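Local coordinates for protein putative polyphosphate kinase 2 (Pseudomonas aeruginosa PAO1, PDB 3CZP) that transfers phosphate from inorganic polyphosphate to AMP, making ADP, and does the same less efficiently for GMP, with magnesium as cofactor, at residues 85-90 with 357-362; 352-357 with 402-407. All coordinates share one frame; numbering follows the deposited sequence.

In the fold
A protein built of two fused PPK2 domains illustrates how loops can join tandem copies of one fold. Contact 1 bridges the domains: residues 85-90 of the N-terminal one, which seems to be catalytically inactive, meet residues 357-362 of the other. Contact 2 lies within the second domain, where residues 352-357 pack on 402-407. The two share Arg357, and their centres are about 4 Å apart. Tyr402 of contact 2 also crosses the domain boundary, its OH lying 2.6 Å from Leu85 O in a probable hydrogen bond. Both contacts reach the parallel sheet of the second domain, contact 1 through the loop leading into strand 360-364 and contact 2 through strand 404-412.

Contact 1. Residues 85-90 with 357-362; sequences LERPPQ and RRQFTI
Glu86 O accepts a hydrogen bond from Arg357 N, 3.0 Å long, and this backbone link ties together two PPK2 domains of the P-loop NTPase clan. The acceptor sits just past the end of helix 82-85, in the loop of the N-terminal domain; the donor belongs to the loop that leads into strand 360-364 of the second. The bond is bent, with 138° at the hydrogen. Beside it the two side chains cross at about a right angle. Glu86 bends at chi2 (-53°), which brings OE1 against the aliphatic part of Arg357, equally close to CB and CG at 3.4 Å. The charged groups themselves do not pair: Glu86 OE1 stays 5.0 Å from Arg357 NE, near enough perhaps for a mild attraction. Farther along, the guanidinium of Arg87 and the amide of Gln359 stand nearly perpendicular. Each has a partner nearer home, since Arg87 NH1 bonds to Glu83 O and Gln359 OE1 takes the N-H of Ala356. What joins them is a water molecule, which accepts from Arg87 NH2 at 3.3 Å and donates to Gln359 OE1 at 3.0 Å.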
loop_
_atom_site.group_PDB
_atom_site.type_symbol
_atom_site.label_atom_id
_atom_site.label_comp_id
_atom_site.label_asym_id
_atom_site.label_seq_id
_atom_site.Cartn_x
_atom_site.Cartn_y
_atom_site.Cartn_z
ATOM N N LEU A 85 -13.201 1.728 7.125
ATOM C CA LEU A 85 -14.573 1.468 7.552
ATOM C C LEU A 85 -15.294 0.425 6.706
ATOM O O LEU A 85 -16.225 -0.234 7.194
ATOM C CB LEU A 85 -15.429 2.754 7.424
ATOM C CG LEU A 85 -15.275 3.901 8.412
ATOM C CD1 LEU A 85 -16.121 5.141 7.905
ATOM C CD2 LEU A 85 -15.698 3.448 9.751
ATOM N N GLU A 86 -14.939 0.338 5.428
ATOM C CA GLU A 86 -15.525 -0.675 4.523
ATOM C C GLU A 86 -14.814 -2.054 4.536
ATOM O O GLU A 86 -15.130 -2.942 3.728
ATOM C CB GLU A 86 -15.510 -0.140 3.091
ATOM C CG GLU A 86 -16.424 1.067 2.868
ATOM C CD GLU A 86 -17.863 0.832 3.327
ATOM O OE1 GLU A 86 -18.330 -0.335 3.251
ATOM O OE2 GLU A 86 -18.526 1.815 3.777
ATOM N N ARG A 87 -13.902 -2.219 5.470
ATOM C CA ARG A 87 -13.185 -3.465 5.647
ATOM C C ARG A 87 -13.274 -3.945 7.124
ATOM O O ARG A 87 -13.608 -3.167 8.003
ATOM C CB ARG A 87 -11.742 -3.256 5.210
ATOM C CG ARG A 87 -11.598 -3.176 3.686
ATOM C CD ARG A 87 -10.201 -2.906 3.241
ATOM N NE ARG A 87 -10.074 -2.884 1.806
ATOM C CZ ARG A 87 -10.464 -1.894 1.010
ATOM N NH1 ARG A 87 -11.077 -0.842 1.492
ATOM N NH2 ARG A 87 -10.334 -2.037 -0.287
ATOM N N PRO A 88 -12.953 -5.224 7.400
ATOM C CA PRO A 88 -13.038 -5.656 8.792
ATOM C C PRO A 88 -12.153 -4.822 9.723
ATOM O O PRO A 88 -11.166 -4.256 9.252
ATOM C CB PRO A 88 -12.600 -7.101 8.742
ATOM C CG PRO A 88 -12.794 -7.511 7.256
ATOM C CD PRO A 88 -12.551 -6.318 6.487
ATOM N N PRO A 89 -12.621 -4.585 10.962
ATOM C CA PRO A 89 -11.936 -3.696 11.899
ATOM C C PRO A 89 -10.441 -3.900 12.050
ATOM O O PRO A 89 -9.753 -2.927 12.311
ATOM C CB PRO A 89 -12.636 -3.957 13.254
ATOM C CG PRO A 89 -13.701 -4.934 13.003
ATOM C CD PRO A 89 -13.928 -4.995 11.520
ATOM N N GLN A 90 -9.977 -5.133 11.950
ATOM C CA GLN A 90 -8.566 -5.470 12.125
ATOM C C GLN A 90 -7.637 -4.964 10.962
ATOM O O GLN A 90 -6.442 -4.677 11.178
ATOM C CB GLN A 90 -8.417 -7.001 12.271
ATOM C CG GLN A 90 -7.120 -7.388 13.042
ATOM C CD GLN A 90 -7.039 -8.848 13.435
ATOM O OE1 GLN A 90 -6.581 -9.653 12.644
ATOM N NE2 GLN A 90 -7.401 -9.182 14.704
ATOM N N ARG A 357 -16.566 -3.874 1.208
ATOM C CA ARG A 357 -17.953 -4.267 1.016
ATOM C C ARG A 357 -18.350 -4.170 -0.456
ATOM O O ARG A 357 -17.983 -3.240 -1.156
ATOM C CB ARG A 357 -18.894 -3.381 1.815
ATOM C CG ARG A 357 -18.837 -3.653 3.312
ATOM C CD ARG A 357 -20.088 -4.385 3.758
ATOM N NE ARG A 357 -20.040 -4.615 5.196
ATOM C CZ ARG A 357 -20.810 -4.023 6.107
ATOM N NH1 ARG A 357 -21.775 -3.150 5.760
ATOM N NH2 ARG A 357 -20.615 -4.345 7.391
ATOM N N ARG A 358 -19.144 -5.147 -0.876
ATOM C CA ARG A 358 -19.658 -5.277 -2.225
ATOM C C ARG A 358 -18.636 -5.775 -3.221
ATOM O O ARG A 358 -18.959 -5.866 -4.356
ATOM C CB ARG A 358 -20.268 -3.972 -2.714
ATOM C CG ARG A 358 -21.460 -4.203 -3.603
ATOM C CD ARG A 358 -22.237 -2.937 -3.656
ATOM N NE ARG A 358 -23.067 -2.892 -4.849
ATOM C CZ ARG A 358 -23.120 -1.856 -5.682
ATOM N NH1 ARG A 358 -22.380 -0.757 -5.452
ATOM N NH2 ARG A 358 -23.920 -1.910 -6.743
ATOM N N GLN A 359 -17.429 -6.133 -2.792
ATOM C CA GLN A 359 -16.399 -6.604 -3.712
ATOM C C GLN A 359 -16.263 -8.124 -3.606
ATOM O O GLN A 359 -16.770 -8.763 -2.664
ATOM C CB GLN A 359 -15.018 -5.936 -3.457
ATOM C CG GLN A 359 -14.963 -4.416 -3.581
ATOM C CD GLN A 359 -13.531 -3.795 -3.343
ATOM O OE1 GLN A 359 -12.629 -4.414 -2.758
ATOM N NE2 GLN A 359 -13.339 -2.578 -3.842
ATOM N N PHE A 360 -15.543 -8.692 -4.572
ATOM C CA PHE A 360 -15.366 -10.151 -4.704
ATOM C C PHE A 360 -13.910 -10.404 -5.027
ATOM O O PHE A 360 -13.431 -9.933 -6.014
ATOM C CB PHE A 360 -16.285 -10.651 -5.839
ATOM C CG PHE A 360 -16.221 -12.150 -6.142
ATOM C CD1 PHE A 360 -15.551 -13.073 -5.306
ATOM C CD2 PHE A 360 -16.839 -12.618 -7.278
ATOM C CE1 PHE A 360 -15.518 -14.427 -5.616
ATOM C CE2 PHE A 360 -16.800 -13.971 -7.619
ATOM C CZ PHE A 360 -16.144 -14.882 -6.797
ATOM N N THR A 361 -13.173 -11.069 -4.153
ATOM C CA THR A 361 -11.739 -11.322 -4.381
ATOM C C THR A 361 -11.586 -12.824 -4.493
ATOM O O THR A 361 -12.135 -13.590 -3.719
ATOM C CB THR A 361 -10.833 -10.806 -3.276
ATOM O OG1 THR A 361 -11.018 -9.400 -3.122
ATOM C CG2 THR A 361 -9.349 -11.137 -3.578
ATOM N N ILE A 362 -10.866 -13.231 -5.518
ATOM C CA ILE A 362 -10.567 -14.623 -5.765
ATOM C C ILE A 362 -9.030 -14.805 -5.538
ATOM O O ILE A 362 -8.201 -14.048 -6.115
ATOM C CB ILE A 362 -10.906 -14.952 -7.210
ATOM C CG1 ILE A 362 -12.396 -14.694 -7.538
ATOM C CG2 ILE A 362 -10.472 -16.392 -7.533
ATOM C CD1 ILE A 362 -12.806 -15.192 -8.959
HETATM O O HOH W 1 -9.803 -4.813 -1.941
#

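Contact 2. Residues 352-357 with 402-407; sequences RHIPAR and YGIIVV
Arg357 reaches over one face of the Tyr402 ring with NH2, the rest of the guanidinium hanging past the rim, in an off-centre cation-pi contact that puts CZ 4.6 Å from the ring centroid. The two planes are tilted 40° apart, so this is no flat stack; Arg357 NE comes within 3.6 Å of Tyr402 CE2. A chi2 of -107°, away from the staggered values, turns the arginine chain beyond CG so that NE and NH2 come to the ring. On Tyr402, CG stands anti to the backbone N (chi1 -172°), which brings the ring, at the end of helix 382-402, beside the arginine; its hydroxyl is hydrogen-bonded to Leu85 O, anchoring that end of the side chain to the first domain. Gly403 closes the helix in a Schellman motif, its positive phi turning the chain into strand 404-412. Ile404 then extends its CG1 branch to set CD1 against CG2 of Ile354 at 3.7 Å, with Pro355 O at 4.1 Å from the same methyl. Around this apolar pair, Leu399 of helix 382-402 touches both isoleucines, Phe395 packs on Ile354, and Val302 of the neighbouring parallel strand 300-307 meets Pro355 and Ile404.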
loop_
_atom_site.group_PDB
_atom_site.type_symbol
_atom_site.label_atom_id
_atom_site.label_comp_id
_atom_site.label_asym_id
_atom_site.label_seq_id
_atom_site.Cartn_x
_atom_site.Cartn_y
_atom_site.Cartn_z
ATOM N N ARG A 352 -3.996 -7.401 2.963
ATOM C CA ARG A 352 -3.837 -6.262 2.071
ATOM C C ARG A 352 -4.715 -6.448 0.862
ATOM O O ARG A 352 -5.035 -5.501 0.189
ATOM C CB ARG A 352 -2.354 -6.053 1.660
ATOM C CG ARG A 352 -1.913 -7.013 0.605
ATOM C CD ARG A 352 -0.427 -7.008 0.279
ATOM N NE ARG A 352 0.074 -5.751 -0.300
ATOM C CZ ARG A 352 1.295 -5.632 -0.838
ATOM N NH1 ARG A 352 2.121 -6.674 -0.890
ATOM N NH2 ARG A 352 1.728 -4.470 -1.300
ATOM N N HIS A 353 -5.109 -7.681 0.593
ATOM C CA HIS A 353 -6.006 -7.987 -0.492
ATOM C C HIS A 353 -7.446 -8.243 -0.136
ATOM O O HIS A 353 -8.213 -8.622 -1.019
ATOM C CB HIS A 353 -5.502 -9.232 -1.232
ATOM C CG HIS A 353 -4.264 -8.977 -1.993
ATOM N ND1 HIS A 353 -4.209 -8.071 -3.020
ATOM C CD2 HIS A 353 -3.011 -9.468 -1.842
ATOM C CE1 HIS A 353 -2.973 -8.015 -3.481
ATOM N NE2 HIS A 353 -2.232 -8.874 -2.798
ATOM N N ILE A 354 -7.843 -8.038 1.114
ATOM C CA ILE A 354 -9.223 -8.365 1.519
ATOM C C ILE A 354 -10.179 -7.383 0.903
ATOM O O ILE A 354 -9.912 -6.200 0.888
ATOM C CB ILE A 354 -9.330 -8.377 3.039
ATOM C CG1 ILE A 354 -8.646 -9.654 3.573
ATOM C CG2 ILE A 354 -10.766 -8.158 3.521
ATOM C CD1 ILE A 354 -9.367 -10.923 3.221
ATOM N N PRO A 355 -11.331 -7.866 0.398
ATOM C CA PRO A 355 -12.231 -6.930 -0.285
ATOM C C PRO A 355 -12.977 -5.950 0.616
ATOM O O PRO A 355 -13.309 -6.261 1.757
ATOM C CB PRO A 355 -13.186 -7.873 -1.053
ATOM C CG PRO A 355 -13.177 -9.134 -0.256
ATOM C CD PRO A 355 -11.803 -9.261 0.314
ATOM N N ALA A 356 -13.190 -4.742 0.121
ATOM C CA ALA A 356 -14.180 -3.855 0.700
ATOM C C ALA A 356 -15.599 -4.449 0.526
ATOM O O ALA A 356 -15.819 -5.354 -0.275
ATOM C CB ALA A 356 -14.103 -2.525 0.060
ATOM N N ARG A 357 -16.566 -3.874 1.208
ATOM C CA ARG A 357 -17.953 -4.267 1.016
ATOM C C ARG A 357 -18.350 -4.170 -0.456
ATOM O O ARG A 357 -17.983 -3.240 -1.156
ATOM C CB ARG A 357 -18.894 -3.381 1.815
ATOM C CG ARG A 357 -18.837 -3.653 3.312
ATOM C CD ARG A 357 -20.088 -4.385 3.758
ATOM N NE ARG A 357 -20.040 -4.615 5.196
ATOM C CZ ARG A 357 -20.810 -4.023 6.107
ATOM N NH1 ARG A 357 -21.775 -3.150 5.760
ATOM N NH2 ARG A 357 -20.615 -4.345 7.391
ATOM N N TYR A 402 -17.445 -9.728 9.983
ATOM C CA TYR A 402 -17.703 -8.474 9.307
ATOM C C TYR A 402 -18.730 -8.664 8.170
ATOM O O TYR A 402 -19.233 -7.712 7.637
ATOM C CB TYR A 402 -16.358 -7.871 8.807
ATOM C CG TYR A 402 -16.526 -6.474 8.273
ATOM C CD1 TYR A 402 -16.744 -5.410 9.116
ATOM C CD2 TYR A 402 -16.519 -6.239 6.923
ATOM C CE1 TYR A 402 -16.907 -4.177 8.618
ATOM C CE2 TYR A 402 -16.726 -5.001 6.429
ATOM C CZ TYR A 402 -16.891 -3.963 7.275
ATOM O OH TYR A 402 -17.111 -2.685 6.752
ATOM N N GLY A 403 -19.076 -9.908 7.824
ATOM C CA GLY A 403 -20.096 -10.193 6.768
ATOM C C GLY A 403 -19.470 -10.663 5.444
ATOM O O GLY A 403 -20.135 -10.755 4.423
ATOM N N ILE A 404 -18.174 -10.959 5.454
ATOM C CA ILE A 404 -17.509 -11.508 4.281
ATOM C C ILE A 404 -17.873 -12.966 4.177
ATOM O O ILE A 404 -17.791 -13.717 5.140
ATOM C CB ILE A 404 -15.961 -11.319 4.311
ATOM C CG1 ILE A 404 -15.632 -9.821 4.565
ATOM C CG2 ILE A 404 -15.337 -11.886 3.056
ATOM C CD1 ILE A 404 -14.171 -9.393 4.334
ATOM N N ILE A 405 -18.299 -13.339 2.976
ATOM C CA ILE A 405 -18.625 -14.708 2.609
ATOM C C ILE A 405 -17.383 -15.426 2.148
ATOM O O ILE A 405 -16.825 -15.097 1.140
ATOM C CB ILE A 405 -19.691 -14.712 1.500
ATOM C CG1 ILE A 405 -20.926 -13.904 1.948
ATOM C CG2 ILE A 405 -20.109 -16.163 1.096
ATOM C CD1 ILE A 405 -21.893 -13.668 0.830
ATOM N N VAL A 406 -16.967 -16.439 2.875
ATOM C CA VAL A 406 -15.734 -17.136 2.587
ATOM C C VAL A 406 -16.002 -18.570 2.041
ATOM O O VAL A 406 -16.624 -19.430 2.719
ATOM C CB VAL A 406 -14.886 -17.173 3.845
ATOM C CG1 VAL A 406 -13.628 -17.974 3.627
ATOM C CG2 VAL A 406 -14.610 -15.724 4.350
ATOM N N VAL A 407 -15.548 -18.809 0.810
ATOM C CA VAL A 407 -15.691 -20.107 0.161
ATOM C C VAL A 407 -14.292 -20.649 -0.153
ATOM O O VAL A 407 -13.447 -19.893 -0.606
ATOM C CB VAL A 407 -16.602 -19.959 -1.078
ATOM C CG1 VAL A 407 -16.890 -21.301 -1.661
ATOM C CG2 VAL A 407 -17.996 -19.312 -0.638
#